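Local coordinates for protein phosphoribosylaminoimidazole carboxylase (Bombyx mori, PDB 4JA0) that probably carries out two steps of purine biosynthesis, AIR carboxylation and SAICAR synthesis, with two enzyme domains joined in one chain, at residues 69-74 and 177-182; 104-109 and 121-126; 188-193 and 214-219; 265-270 and 293-298. One frame throughout, in Å; residues are numbered along the deposited sequence.

Contact 1 is the first to open and closes a loop of 102 residues by bringing the end of helix 57-74 onto the late turns of helix 162-183. Contact 2 is nested inside that loop, closing a tight excursion between strands 100-104 and 123-132; R105 then reaches E180 of contact 1 in a salt bridge. Contact 3 follows in series, pairing strands 188-200 and 216-220; its I191 packs on L106 of contact 2 and its L190 on L179 of contact 1. These three knit the SAICAR synthetase part together. Contact 4 comes last, lies in the AIR carboxylase part and touches none of the others, its nearest atoms about 8 Å from contact 1.

Contact 1 (69-74 and 177-182); sequences EILKSA and EILEKA
I178 is the hub of a buried apolar junction between two helices, meeting I70, L71 and A74 with its two branches. Its CG2 methyl, anti to the backbone N, turns to L71 and lies 3.9 Å from L71 CD2. The same methyl approaches I70 CG2 at 4.3 Å, so one branch serves two neighbours in the opposing helix. The other branch runs out extended (chi2 172°), which carries CD1 to A74, where I178 CD1 and A74 CB are 3.8 Å apart; this end methyl also comes within 4.0 Å of L71 CD2. L71 itself has CG beside its backbone N and anti to the carbonyl carbon (chi1 -72°), and of its two methyls CD2 does the touching. The L71 and I178 side chains cross obliquely, and L71 CD2 also reaches L179 CD2 at the longer distance of 4.5 Å. The two helices belong to the SAICAR synthetase part of the chain, an alpha+beta fold with antiparallel sheets; helix 162-183 lies against one of these, with L179 resting on L190 and M193 of strand 188-200. The segments run at 118° to one another, and with their axes 10.8 Å apart the helices meet through aliphatic branches, backbones well separated. I70 also packs against L261 and Y396, and A182 on the opposing helix meets the same two residues, which brings the C-terminal helix 396-420 against this junction. The neighbouring K181 makes a cation-pi contact with W399 of that C-terminal helix and hydrogen-bonds to Y346 of a second subunit.

Contact 2 (104-109 and 121-126); sequences RRLATG and GFRFTP. With SO4 (sulfate ion), chain J.
R105 and F124 meet through backbone and side chain at the tight heart of the contact. F124 N donates to R105 O over 2.6 Å, nearly straight at 169°, while F124 O takes a weak bond from R105 NH1. Two residues further on, G121 N reaches A107 O at 2.8 Å, in the carbonyl plane on a lone pair, and A107 N gives a weak bond to F122 O. Beside these bonds the F124 ring turns its edge to L106 O, with CE1 3.5 Å from that oxygen. The A107 methyl sits by the same ring, 4.1 Å from F124 CZ, and touches F122 CB as well. F111 stacks edge-to-face on F124.

The exposed part is R123, which lies alongside the buried L106, with R123 NH1 3.3 Å from L106 CD2. The guanidinium planes of R105 and R123 are only 14° apart, and R105 NE lies 4.4 Å from R123 NH2. Carboxylates probably offset this crowding of like charge: E180 bridges R105, and D319 of a second subunit bridges R123. An alanine at R105 would probably leave E180 without its charged mate and F124 O without the NH1 donor.

R104, bridged to E130, extends away past F124, and its NH1 donates to a sulfate oxygen, O2, at 3.3 Å. S110 N, where helix 110-114 starts, binds the same ion. An arginine and a helix start gripping a tetrahedral anion are consistent with a phosphate-binding pocket of the SAICAR synthetase site.

Contact 3 (188-193 and 214-219); sequences CALIDM and DSWRLW
A189 and W219 form a hydrogen-bonded pair in two antiparallel strands, their N-to-C directions 172° apart: A189 N donates to W219 O, and W219 N returns to A189 O at 2.9 Å. Further along, R217 faces two residues at once. Its O accepts from I191 N nearly along the C=O axis, and its N donates to D192 O from above the carbonyl plane. With the turned-in backbone of I191 (psi -43°) this is a classic beta bulge in the antiparallel sheet of the SAICAR synthetase fold. The bulge sets both I191 and D192 opposite R217; I191 also reaches W219. I191 CG1 lies over the six-membered ring of W219, 3.7 Å from its centroid, and CD1 follows at 3.5 Å from W219 CD2. An alanine in place of W219 would probably leave I191 and L106, which packs on the same indole, beside a gap. With CG between N and the carbonyl carbon (chi1 58°), the D192 carboxylate lies beside R217 CB, and OD1 bridges R217 NH1 at 2.8 Å through a weak, bent bond, the carboxylate and guanidinium planes 89° apart. R217 NH2 bonds Q231 as well, and a bound sulfate lies near. On the opposite face L190, L218, W216 and M193 gather against helices 162-183 and 241-257. There L190 crosses W216 at about a right angle, its CD1 3.9 Å from W216 CB.

Contact 4 (265-270 and 293-298); sequences IHHKVV and GLDVDL
V269 is gripped through its backbone by residues on both sides of V296: its N donates to D295 O at 2.9 Å, almost straight at 178°, and its O accepts from D297 N at 2.9 Å. This parallel pairing joins the two strands of a beta-alpha-beta unit, strand 267-273, helix 279-291, strand 296-300, in the five-stranded parallel sheet of the AIR carboxylase domain. On one face V269 sets its CG2 methyl 3.9 Å from L294 CD1, the two side chains crossing at a slant, while its CG1 branch comes 4.4 Å from V296 CG1. K268 and D297 lie to the other side. The bend of the lysine chain at chi2 (75°) brings CD to 3.5 Å from D295 O, and a further bend at chi3 turns CE on toward D297. K268 NZ then forms a long salt bridge to D297 OD2 at 3.7 Å, an oxygen that also bonds Y317 OH. Further out, I391 of helix 380-391 packs on both V269 and L294, and A387 of that helix on V269. Helix 279-291 backs the second strand, with A289 against L294 and V296. That helix closes in a Schellman motif at G293, whose positive phi turns the chain toward the strand. R290, in its last turn, hydrogen-bonds through NH2 to V296 O.

Contact 1 (69-74 and 177-182)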
# COMPACT_ATOMS: atom_id res chain seq x y z
N GLU A 69 4.78 50.10 -17.98
CA GLU A 69 5.56 49.08 -18.65
C GLU A 69 5.98 48.01 -17.65
O GLU A 69 5.94 46.81 -17.95
CB GLU A 69 6.80 49.68 -19.33
N ILE A 70 6.33 48.44 -16.44
CA ILE A 70 6.71 47.48 -15.43
C ILE A 70 5.50 46.63 -15.06
O ILE A 70 5.62 45.40 -14.90
CB ILE A 70 7.24 48.18 -14.18
CG1 ILE A 70 8.51 48.98 -14.51
CG2 ILE A 70 7.44 47.18 -13.04
CD1 ILE A 70 9.09 49.72 -13.33
N LEU A 71 4.33 47.26 -14.99
CA LEU A 71 3.14 46.54 -14.53
C LEU A 71 2.56 45.62 -15.59
O LEU A 71 1.98 44.58 -15.26
CB LEU A 71 2.07 47.51 -14.01
CG LEU A 71 2.45 48.15 -12.67
CD1 LEU A 71 1.43 49.22 -12.26
CD2 LEU A 71 2.57 47.06 -11.60
N LYS A 72 2.72 46.00 -16.85
CA LYS A 72 2.26 45.17 -17.95
C LYS A 72 3.11 43.91 -17.99
O LYS A 72 2.61 42.80 -18.21
CB LYS A 72 2.41 45.92 -19.27
CG LYS A 72 1.31 46.91 -19.56
CD LYS A 72 0.84 46.81 -21.01
CE LYS A 72 1.29 48.00 -21.84
NZ LYS A 72 0.83 47.86 -23.26
N SER A 73 4.39 44.08 -17.70
CA SER A 73 5.34 43.00 -17.78
C SER A 73 5.11 42.00 -16.64
O SER A 73 5.50 40.84 -16.73
CB SER A 73 6.77 43.57 -17.77
OG SER A 73 7.69 42.75 -18.49
N ALA A 74 4.47 42.45 -15.56
CA ALA A 74 4.11 41.55 -14.47
C ALA A 74 2.85 40.78 -14.82
O ALA A 74 2.60 39.70 -14.29
CB ALA A 74 3.93 42.32 -13.17
N GLU A 177 2.75 46.31 -4.04
CA GLU A 177 3.80 45.38 -3.65
C GLU A 177 4.89 45.24 -4.73
O GLU A 177 6.09 45.23 -4.42
CB GLU A 177 3.18 44.02 -3.34
CG GLU A 177 2.47 43.96 -1.98
CD GLU A 177 1.64 42.68 -1.83
OE1 GLU A 177 1.31 42.07 -2.88
OE2 GLU A 177 1.33 42.28 -0.68
N ILE A 178 4.46 45.21 -5.99
CA ILE A 178 5.37 45.14 -7.12
C ILE A 178 6.29 46.35 -7.21
O ILE A 178 7.50 46.21 -7.30
CB ILE A 178 4.58 45.06 -8.44
CG1 ILE A 178 3.90 43.70 -8.55
CG2 ILE A 178 5.49 45.33 -9.65
CD1 ILE A 178 2.97 43.60 -9.70
N LEU A 179 5.69 47.53 -7.15
CA LEU A 179 6.42 48.79 -7.22
C LEU A 179 7.28 48.99 -5.98
O LEU A 179 8.36 49.58 -6.05
CB LEU A 179 5.45 49.96 -7.39
CG LEU A 179 4.64 49.88 -8.67
CD1 LEU A 179 3.64 51.00 -8.69
CD2 LEU A 179 5.54 49.96 -9.88
N GLU A 180 6.78 48.49 -4.84
CA GLU A 180 7.51 48.57 -3.59
C GLU A 180 8.82 47.82 -3.79
O GLU A 180 9.89 48.28 -3.38
CB GLU A 180 6.71 47.94 -2.44
CG GLU A 180 7.38 48.08 -1.08
CD GLU A 180 6.66 47.42 0.10
OE1 GLU A 180 6.86 47.91 1.24
OE2 GLU A 180 5.89 46.44 -0.09
N LYS A 181 8.70 46.67 -4.46
CA LYS A 181 9.83 45.81 -4.73
C LYS A 181 10.80 46.49 -5.71
O LYS A 181 12.01 46.59 -5.44
CB LYS A 181 9.31 44.50 -5.31
CG LYS A 181 10.11 43.29 -4.90
CD LYS A 181 10.14 43.17 -3.38
CE LYS A 181 8.90 42.51 -2.82
NZ LYS A 181 9.04 42.37 -1.34
N ALA A 182 10.27 47.04 -6.80
CA ALA A 182 11.07 47.75 -7.78
C ALA A 182 11.89 48.87 -7.16
O ALA A 182 13.11 48.90 -7.30
CB ALA A 182 10.18 48.30 -8.90

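Contact 2 (104-109 and 121-126)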
# COMPACT_ATOMS: atom_id res chain seq x y z
N ARG A 104 -1.05 51.88 1.73
CA ARG A 104 -0.00 52.37 2.62
C ARG A 104 0.80 51.24 3.21
O ARG A 104 0.24 50.22 3.59
CB ARG A 104 -0.61 53.13 3.79
CG ARG A 104 -1.69 54.09 3.38
CD ARG A 104 -2.29 54.74 4.59
NE ARG A 104 -3.49 55.48 4.24
CZ ARG A 104 -3.48 56.74 3.81
NH1 ARG A 104 -2.33 57.40 3.68
NH2 ARG A 104 -4.63 57.33 3.50
N ARG A 105 2.10 51.44 3.35
CA ARG A 105 2.93 50.48 4.08
C ARG A 105 3.21 51.04 5.47
O ARG A 105 3.30 50.30 6.44
CB ARG A 105 4.23 50.19 3.30
CG ARG A 105 5.29 49.39 4.06
CD ARG A 105 4.81 47.98 4.40
NE ARG A 105 4.89 47.08 3.26
CZ ARG A 105 4.41 45.84 3.26
NH1 ARG A 105 3.81 45.37 4.34
NH2 ARG A 105 4.52 45.07 2.17
N LEU A 106 3.30 52.37 5.54
CA LEU A 106 3.61 53.07 6.78
C LEU A 106 2.48 54.02 7.08
O LEU A 106 1.73 54.39 6.19
CB LEU A 106 4.86 53.93 6.59
CG LEU A 106 6.23 53.29 6.49
CD1 LEU A 106 7.23 54.37 6.30
CD2 LEU A 106 6.51 52.58 7.79
N ALA A 107 2.38 54.44 8.34
CA ALA A 107 1.45 55.51 8.69
C ALA A 107 2.09 56.89 8.46
O ALA A 107 3.12 57.23 9.07
CB ALA A 107 0.99 55.37 10.13
N THR A 108 1.50 57.66 7.56
CA THR A 108 1.95 59.03 7.34
C THR A 108 0.84 59.78 6.63
O THR A 108 -0.16 59.18 6.25
CB THR A 108 3.22 59.09 6.49
OG1 THR A 108 3.84 60.38 6.63
CG2 THR A 108 2.88 58.84 5.02
N GLY A 109 1.03 61.09 6.45
CA GLY A 109 0.07 61.90 5.71
C GLY A 109 -1.24 62.14 6.43
O GLY A 109 -1.30 62.30 7.66
N GLY A 121 5.14 56.23 10.81
CA GLY A 121 6.07 55.14 10.59
C GLY A 121 5.54 53.79 11.04
O GLY A 121 6.20 52.77 10.83
N PHE A 122 4.34 53.76 11.64
CA PHE A 122 3.68 52.51 12.02
C PHE A 122 3.43 51.66 10.80
O PHE A 122 2.76 52.10 9.85
CB PHE A 122 2.35 52.78 12.72
CG PHE A 122 1.57 51.53 13.05
CD1 PHE A 122 1.67 50.94 14.30
CD2 PHE A 122 0.73 50.96 12.11
CE1 PHE A 122 0.94 49.79 14.61
CE2 PHE A 122 0.00 49.80 12.41
CZ PHE A 122 0.11 49.23 13.67
N ARG A 123 3.91 50.41 10.84
CA ARG A 123 3.97 49.57 9.64
C ARG A 123 2.71 48.72 9.43
O ARG A 123 2.20 48.07 10.34
CB ARG A 123 5.23 48.70 9.66
CG ARG A 123 6.51 49.52 9.61
CD ARG A 123 7.73 48.69 9.29
NE ARG A 123 7.75 48.35 7.87
CZ ARG A 123 8.25 49.12 6.92
NH1 ARG A 123 8.80 50.29 7.22
NH2 ARG A 123 8.22 48.71 5.66
N PHE A 124 2.22 48.74 8.20
CA PHE A 124 1.00 48.04 7.86
C PHE A 124 1.31 46.72 7.20
O PHE A 124 1.79 46.65 6.06
CB PHE A 124 0.13 48.88 6.95
CG PHE A 124 -0.41 50.09 7.61
CD1 PHE A 124 -0.19 51.35 7.08
CD2 PHE A 124 -1.15 49.97 8.78
CE1 PHE A 124 -0.71 52.47 7.70
CE2 PHE A 124 -1.67 51.09 9.41
CZ PHE A 124 -1.45 52.35 8.87
N THR A 125 1.02 45.66 7.93
CA THR A 125 1.29 44.35 7.44
C THR A 125 0.05 43.47 7.54
O THR A 125 -0.34 43.07 8.64
CB THR A 125 2.43 43.71 8.24
OG1 THR A 125 3.67 44.40 8.01
CG2 THR A 125 2.58 42.40 7.73
N PRO A 126 -0.60 43.18 6.41
CA PRO A 126 -0.27 43.53 5.03
C PRO A 126 -0.55 45.01 4.78
O PRO A 126 -1.05 45.70 5.67
CB PRO A 126 -1.22 42.63 4.22
CG PRO A 126 -2.35 42.46 5.04
CD PRO A 126 -1.85 42.40 6.46
S SO4 J . -2.90 61.05 2.40
O1 SO4 J . -2.61 62.47 2.28
O2 SO4 J . -2.52 60.66 3.75
O3 SO4 J . -4.33 60.80 2.17
O4 SO4 J . -2.12 60.26 1.44

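Contact 3 (188-193 and 214-219)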
# COMPACT_ATOMS: atom_id res chain seq x y z
N CYS A 188 14.97 53.05 -2.54
CA CYS A 188 13.85 53.92 -2.18
C CYS A 188 12.68 53.15 -1.58
O CYS A 188 12.23 52.15 -2.14
CB CYS A 188 13.37 54.73 -3.37
SG CYS A 188 14.58 55.84 -4.03
N ALA A 189 12.19 53.65 -0.46
CA ALA A 189 11.01 53.10 0.18
C ALA A 189 9.76 53.69 -0.44
O ALA A 189 9.56 54.89 -0.38
CB ALA A 189 11.05 53.36 1.66
N LEU A 190 8.94 52.85 -1.06
CA LEU A 190 7.64 53.29 -1.52
C LEU A 190 6.75 53.23 -0.30
O LEU A 190 6.63 52.17 0.34
CB LEU A 190 7.12 52.39 -2.64
CG LEU A 190 5.78 52.80 -3.26
CD1 LEU A 190 5.90 54.17 -3.91
CD2 LEU A 190 5.29 51.76 -4.29
N ILE A 191 6.13 54.36 0.03
CA ILE A 191 5.45 54.53 1.31
C ILE A 191 3.96 54.40 1.15
O ILE A 191 3.30 53.75 1.95
CB ILE A 191 5.83 55.88 2.00
CG1 ILE A 191 6.93 55.67 3.03
CG2 ILE A 191 4.69 56.43 2.81
CD1 ILE A 191 8.22 55.30 2.46
N ASP A 192 3.43 55.01 0.10
CA ASP A 192 2.02 54.85 -0.21
C ASP A 192 1.77 55.14 -1.67
O ASP A 192 2.67 55.55 -2.38
CB ASP A 192 1.12 55.67 0.73
CG ASP A 192 1.42 57.17 0.72
OD1 ASP A 192 1.73 57.71 1.80
OD2 ASP A 192 1.27 57.83 -0.33
N MET A 193 0.55 54.86 -2.13
CA MET A 193 0.19 55.04 -3.53
C MET A 193 -1.28 55.29 -3.72
O MET A 193 -2.08 54.85 -2.92
CB MET A 193 0.48 53.79 -4.32
CG MET A 193 1.81 53.69 -4.95
SD MET A 193 1.53 52.29 -6.02
CE MET A 193 0.73 53.14 -7.36
N ASP A 214 3.04 62.33 -8.57
CA ASP A 214 1.88 62.90 -7.89
C ASP A 214 1.06 61.79 -7.24
O ASP A 214 0.28 62.03 -6.34
CB ASP A 214 1.02 63.70 -8.87
CG ASP A 214 1.76 64.92 -9.45
OD1 ASP A 214 2.60 65.51 -8.73
OD2 ASP A 214 1.50 65.28 -10.62
N SER A 215 1.29 60.55 -7.67
CA SER A 215 0.50 59.42 -7.25
C SER A 215 1.03 58.75 -5.99
O SER A 215 0.31 57.99 -5.33
CB SER A 215 0.46 58.37 -8.36
OG SER A 215 0.21 58.94 -9.63
N TRP A 216 2.27 59.04 -5.63
CA TRP A 216 2.90 58.29 -4.55
C TRP A 216 3.70 59.09 -3.55
O TRP A 216 3.86 60.30 -3.66
CB TRP A 216 3.74 57.14 -5.12
CG TRP A 216 4.92 57.55 -5.99
CD1 TRP A 216 5.72 58.64 -5.83
CD2 TRP A 216 5.40 56.86 -7.14
NE1 TRP A 216 6.68 58.67 -6.81
CE2 TRP A 216 6.51 57.59 -7.63
CE3 TRP A 216 5.02 55.68 -7.80
CZ2 TRP A 216 7.23 57.19 -8.76
CZ3 TRP A 216 5.74 55.28 -8.92
CH2 TRP A 216 6.83 56.03 -9.39
N ARG A 217 4.23 58.38 -2.56
CA ARG A 217 5.08 58.98 -1.55
C ARG A 217 6.38 58.18 -1.50
O ARG A 217 6.38 56.99 -1.19
CB ARG A 217 4.33 58.96 -0.22
CG ARG A 217 4.90 59.85 0.85
CD ARG A 217 3.86 60.07 1.93
NE ARG A 217 2.99 61.21 1.65
CZ ARG A 217 1.71 61.30 2.03
NH1 ARG A 217 1.12 60.31 2.69
NH2 ARG A 217 1.01 62.39 1.73
N LEU A 218 7.49 58.82 -1.86
CA LEU A 218 8.75 58.10 -2.01
C LEU A 218 9.81 58.55 -1.03
O LEU A 218 10.16 59.72 -1.00
CB LEU A 218 9.30 58.32 -3.42
CG LEU A 218 9.40 57.11 -4.33
CD1 LEU A 218 10.08 57.46 -5.64
CD2 LEU A 218 10.19 56.04 -3.62
N TRP A 219 10.37 57.62 -0.26
CA TRP A 219 11.50 57.99 0.60
C TRP A 219 12.79 57.25 0.24
O TRP A 219 12.88 56.03 0.34
CB TRP A 219 11.15 57.71 2.06
CG TRP A 219 9.96 58.47 2.58
CD1 TRP A 219 9.27 59.45 1.94
CD2 TRP A 219 9.34 58.31 3.86
NE1 TRP A 219 8.24 59.91 2.73
CE2 TRP A 219 8.27 59.22 3.92
CE3 TRP A 219 9.58 57.47 4.96
CZ2 TRP A 219 7.43 59.32 5.03
CZ3 TRP A 219 8.76 57.58 6.06
CH2 TRP A 219 7.70 58.50 6.10

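Contact 4 (265-270 and 293-298)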
# COMPACT_ATOMS: atom_id res chain seq x y z
N ILE A 265 18.10 40.23 -14.97
CA ILE A 265 18.89 39.37 -14.09
C ILE A 265 19.12 38.03 -14.78
O ILE A 265 18.24 37.52 -15.47
CB ILE A 265 18.20 39.14 -12.73
N HIS A 266 20.31 37.47 -14.60
CA HIS A 266 20.70 36.28 -15.34
C HIS A 266 20.45 35.02 -14.53
O HIS A 266 20.89 34.90 -13.38
CB HIS A 266 22.17 36.35 -15.76
CG HIS A 266 22.49 37.55 -16.59
ND1 HIS A 266 22.03 37.71 -17.88
CD2 HIS A 266 23.21 38.66 -16.31
CE1 HIS A 266 22.47 38.86 -18.36
NE2 HIS A 266 23.18 39.46 -17.43
N HIS A 267 19.74 34.09 -15.13
CA HIS A 267 19.45 32.81 -14.48
C HIS A 267 19.16 31.75 -15.50
O HIS A 267 18.86 32.03 -16.66
CB HIS A 267 18.28 32.94 -13.51
CG HIS A 267 17.08 33.64 -14.09
ND1 HIS A 267 16.32 33.09 -15.10
CD2 HIS A 267 16.56 34.86 -13.83
CE1 HIS A 267 15.36 33.94 -15.42
NE2 HIS A 267 15.48 35.02 -14.66
N LYS A 268 19.34 30.51 -15.07
CA LYS A 268 19.04 29.39 -15.93
C LYS A 268 18.38 28.31 -15.08
O LYS A 268 18.84 28.01 -13.97
CB LYS A 268 20.32 28.86 -16.61
CG LYS A 268 20.10 27.67 -17.52
CD LYS A 268 19.45 28.08 -18.83
CE LYS A 268 20.41 28.95 -19.65
NZ LYS A 268 19.87 29.26 -21.02
N VAL A 269 17.30 27.77 -15.62
CA VAL A 269 16.65 26.58 -15.10
C VAL A 269 17.01 25.47 -16.08
O VAL A 269 16.76 25.58 -17.29
CB VAL A 269 15.11 26.75 -15.03
CG1 VAL A 269 14.43 25.43 -14.85
CG2 VAL A 269 14.73 27.68 -13.92
N VAL A 270 17.66 24.43 -15.58
CA VAL A 270 18.03 23.30 -16.43
C VAL A 270 17.22 22.07 -16.04
O VAL A 270 17.23 21.66 -14.87
CB VAL A 270 19.54 22.99 -16.35
CG1 VAL A 270 19.91 21.94 -17.38
CG2 VAL A 270 20.34 24.25 -16.59
N GLY A 293 8.54 33.65 -17.13
CA GLY A 293 9.67 34.47 -17.49
C GLY A 293 11.04 33.85 -17.24
O GLY A 293 12.00 34.57 -17.02
N LEU A 294 11.11 32.53 -17.22
CA LEU A 294 12.38 31.85 -16.95
C LEU A 294 13.12 31.41 -18.23
O LEU A 294 12.49 31.19 -19.27
CB LEU A 294 12.14 30.64 -16.03
CG LEU A 294 11.52 30.94 -14.67
CD1 LEU A 294 11.32 29.64 -13.89
CD2 LEU A 294 12.38 31.90 -13.86
N ASP A 295 14.44 31.30 -18.14
CA ASP A 295 15.24 30.76 -19.23
C ASP A 295 15.51 29.30 -18.94
O ASP A 295 16.19 28.96 -17.96
CB ASP A 295 16.57 31.50 -19.37
CG ASP A 295 16.39 32.97 -19.39
OD1 ASP A 295 15.26 33.41 -19.66
OD2 ASP A 295 17.38 33.68 -19.13
N VAL A 296 15.00 28.46 -19.81
CA VAL A 296 14.96 27.04 -19.58
C VAL A 296 15.73 26.28 -20.64
O VAL A 296 15.48 26.47 -21.83
CB VAL A 296 13.52 26.56 -19.59
CG1 VAL A 296 13.41 25.09 -19.14
CG2 VAL A 296 12.71 27.46 -18.73
N ASP A 297 16.60 25.38 -20.20
CA ASP A 297 17.27 24.43 -21.08
C ASP A 297 16.77 23.03 -20.77
O ASP A 297 16.69 22.63 -19.60
CB ASP A 297 18.78 24.46 -20.89
CG ASP A 297 19.46 25.38 -21.86
OD1 ASP A 297 18.81 25.75 -22.86
OD2 ASP A 297 20.65 25.68 -21.63
N LEU A 298 16.45 22.29 -21.82
CA LEU A 298 16.10 20.88 -21.69
C LEU A 298 17.30 20.03 -22.07
O LEU A 298 17.84 20.15 -23.17
CB LEU A 298 14.92 20.55 -22.60
CG LEU A 298 13.59 21.25 -22.33
CD1 LEU A 298 12.49 20.73 -23.25
CD2 LEU A 298 13.19 21.09 -20.87